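Long-range contacts in Non-sulfated chondroitin lyase E66 (Autographa californica nucleopolyhedrovirus, PDB 3VSN), which cleaves non-sulfated chondroitin as a lyase of the viral envelope and is essential for oral infection of the insect host: residues I283-S288 and A318-D323; I313-A318 and T329-T334; L488-Q493 and S532-E537. All coordinates share one frame; numbering follows the deposited sequence.

Interaction 1 (I283-S288 and A318-D323); sequences IENVGS and AVHSAD
The imidazole of H320 carries E284 over one of its faces. CB of E284 lies 4.0 Å from the centroid of the H320 ring, a CH-pi contact over the face, offset toward the rim. The E284 carboxylate is turned 28° from the ring plane, and its OE1 comes within 3.7 Å of H320 CE1. The backbone also takes part: E284 O is 3.3 Å from H320 CD2. N285 meets the same side chain at its root. Its OD1 lies 3.3 Å from H320 CB and approaches the ring obliquely, with the amide and ring planes 62° apart. H320 CG stands anti to the carbonyl carbon (chi1 -55°), and from there the ring reaches E284.

The N285 amide reaches further along strand 318-322. Its ND2 donates to a water at 3.3 Å, and that water donates to S321 O at 2.7 Å. ND2 also bonds to S241 O, while A322 CB packs nearby at 4.3 Å from N285 ND2.

R281 forms a salt bridge with E284 OE1 and a weak hydrogen bond with N285 OD1. The contact therefore joins the end of helix 276-284 to an edge strand by packing and one water bridge. The E284 carboxylate, 4.2 Å from OE1 to H320 ND1, would probably favour a protonated imidazole, though R281 should temper that effect.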
ATOM      1  N   ILE A 283      -5.493   4.841  -4.026  1.00 13.85           N
ATOM      2  CA  ILE A 283      -5.301   3.411  -4.262  1.00 13.79           C
ATOM      3  C   ILE A 283      -4.428   3.182  -5.501  1.00 13.72           C
ATOM      4  O   ILE A 283      -3.522   2.345  -5.474  1.00 13.47           O
ATOM      5  CB  ILE A 283      -6.651   2.652  -4.347  1.00 13.82           C
ATOM      6  CG1 ILE A 283      -7.477   2.835  -3.053  1.00 13.81           C
ATOM      7  CG2 ILE A 283      -6.440   1.174  -4.667  1.00 13.71           C
ATOM      8  CD1 ILE A 283      -6.808   2.386  -1.765  1.00 13.87           C
ATOM      9  N   GLU A 284      -4.688   3.938  -6.572  1.00 13.56           N
ATOM     10  CA  GLU A 284      -3.839   3.891  -7.771  1.00 13.69           C
ATOM     11  C   GLU A 284      -2.382   4.179  -7.424  1.00 13.46           C
ATOM     12  O   GLU A 284      -1.467   3.556  -7.969  1.00 13.25           O
ATOM     13  CB  GLU A 284      -4.306   4.904  -8.817  1.00 14.09           C
ATOM     14  CG  GLU A 284      -5.640   4.578  -9.461  1.00 14.55           C
ATOM     15  CD  GLU A 284      -6.069   5.609 -10.490  1.00 15.11           C
ATOM     16  OE1 GLU A 284      -5.445   6.692 -10.574  1.00 15.47           O
ATOM     17  OE2 GLU A 284      -7.040   5.325 -11.219  1.00 15.51           O
ATOM     18  N   ASN A 285      -2.179   5.122  -6.507  1.00 13.22           N
ATOM     19  CA  ASN A 285      -0.836   5.567  -6.136  1.00 13.35           C
ATOM     20  C   ASN A 285       0.044   4.510  -5.464  1.00 13.37           C
ATOM     21  O   ASN A 285       1.267   4.659  -5.447  1.00 13.18           O
ATOM     22  CB  ASN A 285      -0.898   6.833  -5.271  1.00 13.24           C
ATOM     23  CG  ASN A 285      -1.089   8.094  -6.091  1.00 13.34           C
ATOM     24  OD1 ASN A 285      -0.972   8.076  -7.317  1.00 13.67           O
ATOM     25  ND2 ASN A 285      -1.386   9.204  -5.417  1.00 13.20           N
ATOM     26  N   VAL A 286      -0.560   3.453  -4.917  1.00 13.27           N
ATOM     27  CA  VAL A 286       0.219   2.439  -4.178  1.00 13.45           C
ATOM     28  C   VAL A 286      -0.089   0.974  -4.521  1.00 13.52           C
ATOM     29  O   VAL A 286       0.754   0.102  -4.311  1.00 13.50           O
ATOM     30  CB  VAL A 286       0.134   2.627  -2.634  1.00 13.47           C
ATOM     31  CG1 VAL A 286       0.558   4.032  -2.217  1.00 13.53           C
ATOM     32  CG2 VAL A 286      -1.260   2.295  -2.104  1.00 13.50           C
ATOM     33  N   GLY A 287      -1.281   0.703  -5.045  1.00 13.57           N
ATOM     34  CA  GLY A 287      -1.731  -0.676  -5.227  1.00 13.60           C
ATOM     35  C   GLY A 287      -1.490  -1.271  -6.600  1.00 13.58           C
ATOM     36  O   GLY A 287      -0.912  -0.629  -7.476  1.00 13.43           O
ATOM     37  N   SER A 288      -1.944  -2.511  -6.774  1.00 13.57           N
ATOM     38  CA  SER A 288      -1.885  -3.216  -8.054  1.00 13.74           C
ATOM     39  C   SER A 288      -2.971  -4.290  -8.070  1.00 13.78           C
ATOM     40  O   SER A 288      -3.399  -4.741  -7.007  1.00 13.66           O
ATOM     41  CB  SER A 288      -0.505  -3.848  -8.273  1.00 13.76           C
ATOM     42  OG  SER A 288      -0.262  -4.889  -7.344  1.00 13.90           O
ATOM     43  N   ALA A 318      -0.166   2.854 -15.886  1.00 12.56           N
ATOM     44  CA  ALA A 318       0.240   4.245 -15.721  1.00 12.35           C
ATOM     45  C   ALA A 318       1.417   4.420 -14.782  1.00 12.25           C
ATOM     46  O   ALA A 318       1.746   3.528 -13.995  1.00 12.30           O
ATOM     47  CB  ALA A 318      -0.938   5.078 -15.220  1.00 12.41           C
ATOM     48  N   VAL A 319       2.035   5.595 -14.869  1.00 12.00           N
ATOM     49  CA  VAL A 319       3.017   6.038 -13.890  1.00 11.86           C
ATOM     50  C   VAL A 319       2.343   7.108 -13.026  1.00 11.92           C
ATOM     51  O   VAL A 319       1.783   8.070 -13.549  1.00 12.00           O
ATOM     52  CB  VAL A 319       4.283   6.592 -14.574  1.00 11.84           C
ATOM     53  CG1 VAL A 319       5.335   6.980 -13.543  1.00 11.81           C
ATOM     54  CG2 VAL A 319       4.849   5.568 -15.555  1.00 11.89           C
ATOM     55  N   HIS A 320       2.386   6.916 -11.710  1.00 11.92           N
ATOM     56  CA  HIS A 320       1.740   7.815 -10.753  1.00 12.12           C
ATOM     57  C   HIS A 320       2.763   8.449  -9.862  1.00 12.16           C
ATOM     58  O   HIS A 320       3.770   7.820  -9.521  1.00 12.10           O
ATOM     59  CB  HIS A 320       0.767   7.041  -9.864  1.00 12.22           C
ATOM     60  CG  HIS A 320      -0.279   6.259 -10.618  1.00 12.35           C
ATOM     61  ND1 HIS A 320      -1.310   6.851 -11.255  1.00 12.46           N
ATOM     62  CD2 HIS A 320      -0.447   4.887 -10.786  1.00 12.42           C
ATOM     63  CE1 HIS A 320      -2.085   5.908 -11.820  1.00 12.51           C
ATOM     64  NE2 HIS A 320      -1.557   4.706 -11.531  1.00 12.51           N
ATOM     65  N   SER A 321       2.511   9.686  -9.442  1.00 12.20           N
ATOM     66  CA  SER A 321       3.391  10.331  -8.470  1.00 12.22           C
ATOM     67  C   SER A 321       2.644  11.126  -7.409  1.00 12.24           C
ATOM     68  O   SER A 321       1.642  11.777  -7.692  1.00 12.32           O
ATOM     69  CB  SER A 321       4.417  11.230  -9.168  1.00 12.33           C
ATOM     70  OG  SER A 321       3.794  12.350  -9.772  1.00 12.72           O
ATOM     71  N   ALA A 322       3.153  11.065  -6.185  1.00 12.06           N
ATOM     72  CA  ALA A 322       2.669  11.906  -5.105  1.00 12.16           C
ATOM     73  C   ALA A 322       3.836  12.804  -4.720  1.00 12.18           C
ATOM     74  O   ALA A 322       4.756  12.374  -4.021  1.00 11.90           O
ATOM     75  CB  ALA A 322       2.217  11.049  -3.934  1.00 12.10           C
ATOM     76  N   ASP A 323       3.809  14.042  -5.217  1.00 12.35           N
ATOM     77  CA  ASP A 323       4.980  14.926  -5.189  1.00 12.39           C
ATOM     78  C   ASP A 323       5.308  15.513  -3.814  1.00 12.47           C
ATOM     79  O   ASP A 323       6.446  15.922  -3.568  1.00 12.38           O
ATOM     80  CB  ASP A 323       4.817  16.065  -6.200  1.00 12.35           C
ATOM     81  CG  ASP A 323       4.743  15.579  -7.643  1.00 12.46           C
ATOM     82  OD1 ASP A 323       5.094  14.408  -7.931  1.00 12.66           O
ATOM     83  OD2 ASP A 323       4.328  16.388  -8.496  1.00 12.26           O
TER
HETATM   84  O   HOH W   1      -0.885  12.160  -6.745  1.00 14.97           O

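Interaction 2 (I313-A318 and T329-T334); sequences ITYPLA and TKLSKT
An antiparallel beta bridge between A318 and L331 joins the start of strand 318-322 to the end of strand 327-331. The two residues form a hydrogen-bonded pair. L331 N donates to A318 O at 3.0 Å, nearly straight at 169°. In return A318 N donates to L331 O, also at 3.0 Å but more bent, with 136° at the hydrogen. L331 O lies 3.4 Å from L317 CA as well, a CA-H...O contact. K330 CA makes a similar contact with A318 O.

The side chain of L331 fills the corner where 313-318 turns into the strand. Its CG is anti to the backbone N (chi1 -176°), and CD2 points back to the incoming chain. This methyl touches Y315 CB at 3.7 Å. It also lies 3.5 Å from P316 O. CD2 meets the Y315 ring only obliquely. One face of that ring is taken by I313 CG1, which sits over its centre.

L317 packs on the other end of the contact. Its CD2 rests 3.6 Å from S332 C, and its CD1 is 3.9 Å from K333 CG. The L317 and K333 side chains cross at about a right angle. Just beyond the bridge, S332 OG accepts from T334 N at 3.1 Å, which makes an ST turn. S332 OG also accepts from Y335 N, at the start of the next strand.

Around the contact, Y315 packs on I283 of helix 276-284, and its OH bonds to I309 O. L331 touches Y336 of strand 335-340 and P289 of a loop. Strand 318-322 is an outermost strand of a four-stranded antiparallel sheet, with 327-331 beside it, and the helix end packs against the incoming chain.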
ATOM      1  N   ILE A 313     -10.407  -1.184  -6.969  1.00 15.12           N
ATOM      2  CA  ILE A 313     -10.602  -0.389  -8.178  1.00 15.66           C
ATOM      3  C   ILE A 313     -10.143  -1.172  -9.408  1.00 15.66           C
ATOM      4  O   ILE A 313      -9.515  -2.226  -9.282  1.00 15.51           O
ATOM      5  CB  ILE A 313      -9.825   0.951  -8.120  1.00 15.46           C
ATOM      6  CG1 ILE A 313      -8.313   0.704  -8.010  1.00 15.50           C
ATOM      7  CG2 ILE A 313     -10.319   1.820  -6.969  1.00 15.53           C
ATOM      8  CD1 ILE A 313      -7.471   1.933  -8.273  1.00 15.40           C
ATOM      9  N   THR A 314     -10.484  -0.665 -10.591  1.00 15.41           N
ATOM     10  CA  THR A 314      -9.860  -1.106 -11.831  1.00 15.30           C
ATOM     11  C   THR A 314      -8.641  -0.217 -12.042  1.00 14.92           C
ATOM     12  O   THR A 314      -8.768   1.008 -12.142  1.00 14.96           O
ATOM     13  CB  THR A 314     -10.814  -1.002 -13.037  1.00 15.60           C
ATOM     14  OG1 THR A 314     -11.930  -1.876 -12.836  1.00 16.02           O
ATOM     15  CG2 THR A 314     -10.100  -1.398 -14.335  1.00 15.53           C
ATOM     16  N   TYR A 315      -7.465  -0.837 -12.097  1.00 14.28           N
ATOM     17  CA  TYR A 315      -6.200  -0.109 -12.156  1.00 14.01           C
ATOM     18  C   TYR A 315      -5.798   0.210 -13.596  1.00 13.87           C
ATOM     19  O   TYR A 315      -5.810  -0.683 -14.445  1.00 14.11           O
ATOM     20  CB  TYR A 315      -5.086  -0.945 -11.524  1.00 13.66           C
ATOM     21  CG  TYR A 315      -5.157  -1.113 -10.022  1.00 13.54           C
ATOM     22  CD1 TYR A 315      -5.964  -2.098  -9.442  1.00 13.36           C
ATOM     23  CD2 TYR A 315      -4.384  -0.313  -9.181  1.00 13.33           C
ATOM     24  CE1 TYR A 315      -6.011  -2.265  -8.065  1.00 13.12           C
ATOM     25  CE2 TYR A 315      -4.428  -0.470  -7.804  1.00 13.14           C
ATOM     26  CZ  TYR A 315      -5.239  -1.445  -7.251  1.00 13.19           C
ATOM     27  OH  TYR A 315      -5.269  -1.607  -5.884  1.00 12.98           O
ATOM     28  N   PRO A 316      -5.422   1.476 -13.871  1.00 13.50           N
ATOM     29  CA  PRO A 316      -4.891   1.816 -15.190  1.00 13.32           C
ATOM     30  C   PRO A 316      -3.418   1.426 -15.318  1.00 13.26           C
ATOM     31  O   PRO A 316      -2.724   1.286 -14.309  1.00 13.14           O
ATOM     32  CB  PRO A 316      -5.036   3.337 -15.239  1.00 13.35           C
ATOM     33  CG  PRO A 316      -4.911   3.768 -13.817  1.00 13.39           C
ATOM     34  CD  PRO A 316      -5.510   2.659 -12.990  1.00 13.56           C
ATOM     35  N   LEU A 317      -2.957   1.237 -16.550  1.00 13.21           N
ATOM     36  CA  LEU A 317      -1.536   1.080 -16.824  1.00 13.07           C
ATOM     37  C   LEU A 317      -0.972   2.490 -16.881  1.00 12.94           C
ATOM     38  O   LEU A 317      -1.285   3.249 -17.798  1.00 13.18           O
ATOM     39  CB  LEU A 317      -1.314   0.352 -18.156  1.00 13.28           C
ATOM     40  CG  LEU A 317      -1.986  -1.015 -18.359  1.00 13.58           C
ATOM     41  CD1 LEU A 317      -2.079  -1.360 -19.841  1.00 13.59           C
ATOM     42  CD2 LEU A 317      -1.271  -2.115 -17.586  1.00 13.47           C
ATOM     43  N   ALA A 318      -0.166   2.854 -15.886  1.00 12.56           N
ATOM     44  CA  ALA A 318       0.240   4.245 -15.721  1.00 12.35           C
ATOM     45  C   ALA A 318       1.417   4.420 -14.782  1.00 12.25           C
ATOM     46  O   ALA A 318       1.746   3.528 -13.995  1.00 12.30           O
ATOM     47  CB  ALA A 318      -0.938   5.078 -15.220  1.00 12.41           C
ATOM     48  N   THR A 329       5.074   5.417  -8.391  1.00 11.79           N
ATOM     49  CA  THR A 329       4.554   4.077  -8.620  1.00 11.91           C
ATOM     50  C   THR A 329       4.262   3.862 -10.098  1.00 11.97           C
ATOM     51  O   THR A 329       3.684   4.725 -10.756  1.00 12.16           O
ATOM     52  CB  THR A 329       3.285   3.841  -7.775  1.00 12.12           C
ATOM     53  OG1 THR A 329       3.630   3.908  -6.384  1.00 12.31           O
ATOM     54  CG2 THR A 329       2.661   2.475  -8.068  1.00 12.30           C
ATOM     55  N   LYS A 330       4.675   2.712 -10.616  1.00 11.91           N
ATOM     56  CA  LYS A 330       4.402   2.371 -12.001  1.00 11.89           C
ATOM     57  C   LYS A 330       3.739   1.011 -12.080  1.00 11.91           C
ATOM     58  O   LYS A 330       4.210   0.043 -11.476  1.00 11.80           O
ATOM     59  CB  LYS A 330       5.688   2.387 -12.835  1.00 11.69           C
ATOM     60  CG  LYS A 330       5.503   1.937 -14.279  1.00 11.70           C
ATOM     61  CD  LYS A 330       6.799   2.074 -15.059  1.00 11.64           C
ATOM     62  CE  LYS A 330       6.767   1.284 -16.357  1.00 11.77           C
ATOM     63  NZ  LYS A 330       5.879   1.873 -17.400  1.00 11.79           N
ATOM     64  N   LEU A 331       2.637   0.956 -12.818  1.00 11.95           N
ATOM     65  CA  LEU A 331       2.007  -0.305 -13.157  1.00 11.92           C
ATOM     66  C   LEU A 331       2.014  -0.433 -14.672  1.00 11.91           C
ATOM     67  O   LEU A 331       1.405   0.376 -15.372  1.00 11.75           O
ATOM     68  CB  LEU A 331       0.574  -0.382 -12.611  1.00 12.06           C
ATOM     69  CG  LEU A 331      -0.125  -1.730 -12.840  1.00 12.28           C
ATOM     70  CD1 LEU A 331       0.427  -2.799 -11.903  1.00 12.35           C
ATOM     71  CD2 LEU A 331      -1.635  -1.600 -12.687  1.00 12.42           C
ATOM     72  N   SER A 332       2.726  -1.440 -15.169  1.00 11.80           N
ATOM     73  CA  SER A 332       2.765  -1.711 -16.593  1.00 12.02           C
ATOM     74  C   SER A 332       2.094  -3.052 -16.879  1.00 12.20           C
ATOM     75  O   SER A 332       1.551  -3.693 -15.971  1.00 12.07           O
ATOM     76  CB  SER A 332       4.211  -1.700 -17.103  1.00 11.99           C
ATOM     77  OG  SER A 332       4.888  -2.898 -16.760  1.00 11.81           O
ATOM     78  N   LYS A 333       2.131  -3.468 -18.142  1.00 12.37           N
ATOM     79  CA  LYS A 333       1.622  -4.782 -18.531  1.00 12.77           C
ATOM     80  C   LYS A 333       2.444  -5.917 -17.905  1.00 12.56           C
ATOM     81  O   LYS A 333       1.946  -7.029 -17.750  1.00 12.68           O
ATOM     82  CB  LYS A 333       1.597  -4.918 -20.058  1.00 13.37           C
ATOM     83  CG  LYS A 333       0.607  -3.983 -20.748  1.00 13.97           C
ATOM     84  CD  LYS A 333       0.655  -4.115 -22.263  1.00 14.60           C
ATOM     85  CE  LYS A 333      -0.238  -3.066 -22.915  1.00 15.15           C
ATOM     86  NZ  LYS A 333      -0.121  -3.066 -24.399  1.00 15.78           N
ATOM     87  N   THR A 334       3.691  -5.625 -17.534  1.00 12.05           N
ATOM     88  CA  THR A 334       4.618  -6.664 -17.072  1.00 11.82           C
ATOM     89  C   THR A 334       5.045  -6.570 -15.608  1.00 11.66           C
ATOM     90  O   THR A 334       5.409  -7.586 -15.006  1.00 11.75           O
ATOM     91  CB  THR A 334       5.886  -6.734 -17.955  1.00 11.78           C
ATOM     92  OG1 THR A 334       6.542  -5.458 -17.964  1.00 11.73           O
ATOM     93  CG2 THR A 334       5.535  -7.154 -19.384  1.00 11.83           C
TER

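Interaction 3 (L488-Q493 and S532-E537); sequences LSFEAQ and SVELVE
E534 OE1 is gripped by the backbone N of F490, at 2.9 Å, and by a salt bridge from R479 of strand 472-480. The F490 bond is fairly straight (165°) and reaches OE1 from above the carboxylate plane, 35° out of it. The other oxygen, OE2, takes E491 N at 3.2 Å on its syn side, but well out of the carboxylate plane. One carboxylate so receives two successive amides from the first turn of helix 490-496. E534 spans the gap with an extended chain, its CG anti to the backbone N (chi1 -165°).

F490 lies against this carboxylate. Its CB is 3.4 Å from E534 CD. The ring and carboxylate planes are nearly parallel, and the two side chains run past each other in opposite directions. On the opposite side of the ring plane from the carboxylate, V536 CG2 approaches F490 CD2 at 3.7 Å. That methyl makes an off-centre CH-pi contact with the F490 ring. V526, T504 and F506 also pack on the ring.

S489 OG accepts from A492 N at 3.1 Å. Q493 NE2 donates to L488 O at 2.9 Å and ties the first turn to the residue before the cap.

The carboxylate is buried, and its charge is probably stabilised by R479 and by the positive end of the helix dipole. The arrangement is a helix N-terminus in which S489 is the N-cap, and the E534 carboxylate from strand 533-540 accepts the next two backbone N-H groups, of F490 and E491. It docks the short helix on the antiparallel sheet that contains this strand.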
ATOM      1  N   LEU A 488      17.960 -21.657 -10.685  1.00 17.73           N
ATOM      2  CA  LEU A 488      19.057 -22.248  -9.904  1.00 16.97           C
ATOM      3  C   LEU A 488      19.514 -21.248  -8.844  1.00 16.15           C
ATOM      4  O   LEU A 488      19.145 -20.068  -8.902  1.00 15.46           O
ATOM      5  CB  LEU A 488      20.235 -22.647 -10.799  1.00 17.40           C
ATOM      6  CG  LEU A 488      20.031 -23.712 -11.886  1.00 17.89           C
ATOM      7  CD1 LEU A 488      21.337 -23.941 -12.636  1.00 18.35           C
ATOM      8  CD2 LEU A 488      19.515 -25.026 -11.318  1.00 18.05           C
ATOM      9  N   SER A 489      20.308 -21.703  -7.875  1.00 15.43           N
ATOM     10  CA  SER A 489      20.833 -20.797  -6.854  1.00 14.91           C
ATOM     11  C   SER A 489      21.637 -19.686  -7.530  1.00 14.52           C
ATOM     12  O   SER A 489      22.107 -19.852  -8.662  1.00 14.35           O
ATOM     13  CB  SER A 489      21.703 -21.536  -5.839  1.00 15.04           C
ATOM     14  OG  SER A 489      22.976 -21.838  -6.384  1.00 14.92           O
ATOM     15  N   PHE A 490      21.785 -18.558  -6.844  1.00 14.07           N
ATOM     16  CA  PHE A 490      22.553 -17.445  -7.393  1.00 13.83           C
ATOM     17  C   PHE A 490      23.998 -17.857  -7.685  1.00 13.86           C
ATOM     18  O   PHE A 490      24.559 -17.471  -8.708  1.00 13.71           O
ATOM     19  CB  PHE A 490      22.511 -16.221  -6.470  1.00 13.57           C
ATOM     20  CG  PHE A 490      21.140 -15.604  -6.316  1.00 13.39           C
ATOM     21  CD1 PHE A 490      20.125 -15.849  -7.243  1.00 13.41           C
ATOM     22  CD2 PHE A 490      20.877 -14.747  -5.253  1.00 13.17           C
ATOM     23  CE1 PHE A 490      18.873 -15.269  -7.097  1.00 13.46           C
ATOM     24  CE2 PHE A 490      19.634 -14.160  -5.102  1.00 13.27           C
ATOM     25  CZ  PHE A 490      18.629 -14.419  -6.026  1.00 13.51           C
ATOM     26  N   GLU A 491      24.589 -18.666  -6.805  1.00 13.80           N
ATOM     27  CA  GLU A 491      25.958 -19.123  -7.025  1.00 13.95           C
ATOM     28  C   GLU A 491      26.071 -20.048  -8.239  1.00 13.67           C
ATOM     29  O   GLU A 491      27.001 -19.909  -9.035  1.00 13.84           O
ATOM     30  CB  GLU A 491      26.549 -19.767  -5.770  1.00 14.46           C
ATOM     31  CG  GLU A 491      28.070 -19.844  -5.798  1.00 15.16           C
ATOM     32  CD  GLU A 491      28.699 -19.789  -4.413  1.00 15.73           C
ATOM     33  OE1 GLU A 491      28.388 -20.667  -3.584  1.00 16.21           O
ATOM     34  OE2 GLU A 491      29.520 -18.876  -4.159  1.00 15.83           O
ATOM     35  N   ALA A 492      25.120 -20.968  -8.391  1.00 13.34           N
ATOM     36  CA  ALA A 492      25.094 -21.861  -9.552  1.00 13.38           C
ATOM     37  C   ALA A 492      24.902 -21.088 -10.859  1.00 13.20           C
ATOM     38  O   ALA A 492      25.551 -21.389 -11.860  1.00 13.33           O
ATOM     39  CB  ALA A 492      24.016 -22.928  -9.392  1.00 13.76           C
ATOM     40  N   GLN A 493      24.020 -20.089 -10.841  1.00 12.88           N
ATOM     41  CA  GLN A 493      23.817 -19.213 -11.999  1.00 12.64           C
ATOM     42  C   GLN A 493      25.105 -18.480 -12.364  1.00 12.55           C
ATOM     43  O   GLN A 493      25.469 -18.404 -13.536  1.00 12.35           O
ATOM     44  CB  GLN A 493      22.701 -18.196 -11.739  1.00 12.49           C
ATOM     45  CG  GLN A 493      21.292 -18.774 -11.754  1.00 12.51           C
ATOM     46  CD  GLN A 493      20.229 -17.691 -11.716  1.00 12.52           C
ATOM     47  OE1 GLN A 493      20.231 -16.777 -12.541  1.00 12.40           O
ATOM     48  NE2 GLN A 493      19.318 -17.784 -10.751  1.00 12.43           N
ATOM     49  N   SER A 532      18.141 -18.458   5.557  1.00 19.90           N
ATOM     50  CA  SER A 532      16.869 -18.278   4.851  1.00 19.29           C
ATOM     51  C   SER A 532      16.989 -17.425   3.586  1.00 18.18           C
ATOM     52  O   SER A 532      16.025 -17.304   2.825  1.00 17.96           O
ATOM     53  CB  SER A 532      15.836 -17.629   5.784  1.00 19.91           C
ATOM     54  OG  SER A 532      15.633 -18.397   6.956  1.00 20.68           O
ATOM     55  N   VAL A 533      18.162 -16.830   3.371  1.00 17.12           N
ATOM     56  CA  VAL A 533      18.332 -15.802   2.340  1.00 16.49           C
ATOM     57  C   VAL A 533      19.614 -15.987   1.519  1.00 16.12           C
ATOM     58  O   VAL A 533      20.663 -16.339   2.065  1.00 15.83           O
ATOM     59  CB  VAL A 533      18.323 -14.390   2.977  1.00 16.49           C
ATOM     60  CG1 VAL A 533      18.575 -13.305   1.936  1.00 16.40           C
ATOM     61  CG2 VAL A 533      17.002 -14.126   3.688  1.00 16.42           C
ATOM     62  N   GLU A 534      19.513 -15.755   0.209  1.00 15.68           N
ATOM     63  CA  GLU A 534      20.683 -15.615  -0.665  1.00 15.51           C
ATOM     64  C   GLU A 534      20.622 -14.254  -1.373  1.00 14.89           C
ATOM     65  O   GLU A 534      19.537 -13.792  -1.757  1.00 14.71           O
ATOM     66  CB  GLU A 534      20.758 -16.758  -1.689  1.00 16.46           C
ATOM     67  CG  GLU A 534      22.110 -16.892  -2.384  1.00 17.61           C
ATOM     68  CD  GLU A 534      22.122 -17.917  -3.514  1.00 18.55           C
ATOM     69  OE1 GLU A 534      21.039 -18.255  -4.051  1.00 19.06           O
ATOM     70  OE2 GLU A 534      23.232 -18.378  -3.883  1.00 19.45           O
ATOM     71  N   LEU A 535      21.781 -13.620  -1.539  1.00 13.89           N
ATOM     72  CA  LEU A 535      21.858 -12.280  -2.123  1.00 13.47           C
ATOM     73  C   LEU A 535      22.819 -12.189  -3.294  1.00 13.00           C
ATOM     74  O   LEU A 535      23.825 -12.898  -3.346  1.00 12.79           O
ATOM     75  CB  LEU A 535      22.324 -11.260  -1.076  1.00 13.28           C
ATOM     76  CG  LEU A 535      21.629 -11.121   0.278  1.00 13.52           C
ATOM     77  CD1 LEU A 535      22.458 -10.215   1.178  1.00 13.35           C
ATOM     78  CD2 LEU A 535      20.214 -10.575   0.122  1.00 13.50           C
ATOM     79  N   VAL A 536      22.494 -11.301  -4.230  1.00 12.72           N
ATOM     80  CA  VAL A 536      23.481 -10.714  -5.130  1.00 12.41           C
ATOM     81  C   VAL A 536      23.641  -9.286  -4.619  1.00 12.35           C
ATOM     82  O   VAL A 536      22.648  -8.578  -4.428  1.00 12.26           O
ATOM     83  CB  VAL A 536      23.008 -10.702  -6.595  1.00 12.47           C
ATOM     84  CG1 VAL A 536      24.030 -10.002  -7.485  1.00 12.41           C
ATOM     85  CG2 VAL A 536      22.751 -12.119  -7.090  1.00 12.67           C
ATOM     86  N   GLU A 537      24.878  -8.868  -4.376  1.00 12.23           N
ATOM     87  CA  GLU A 537      25.116  -7.563  -3.758  1.00 12.38           C
ATOM     88  C   GLU A 537      26.325  -6.849  -4.352  1.00 12.15           C
ATOM     89  O   GLU A 537      27.165  -7.468  -5.005  1.00 11.80           O
ATOM     90  CB  GLU A 537      25.266  -7.706  -2.233  1.00 12.56           C
ATOM     91  CG  GLU A 537      26.478  -8.526  -1.795  1.00 12.99           C
ATOM     92  CD  GLU A 537      26.524  -8.817  -0.300  1.00 13.22           C
ATOM     93  OE1 GLU A 537      25.509  -8.615   0.402  1.00 13.31           O
ATOM     94  OE2 GLU A 537      27.592  -9.259   0.182  1.00 13.63           O
TER

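In the fold
Interactions 1 and 2 form one neighbourhood. Their centres are 8 Å apart, they share A318, and their segments alternate along the chain. Both involve the hairpin of strands 318-322 and 327-331, at one edge of a four-stranded antiparallel sheet. They touch through N285 O and T329 OG1, and through H320 N and T329 O. Interaction 3 comes later in the chain, on a different antiparallel sheet. Its centre is about 31 Å from that of interaction 1 and about 30 Å from that of interaction 2. All three lie away from the catalytic residues; interactions 1 and 2 join the end of helix 276-284 and its following loop to one sheet, and interaction 3 joins a short helix to another.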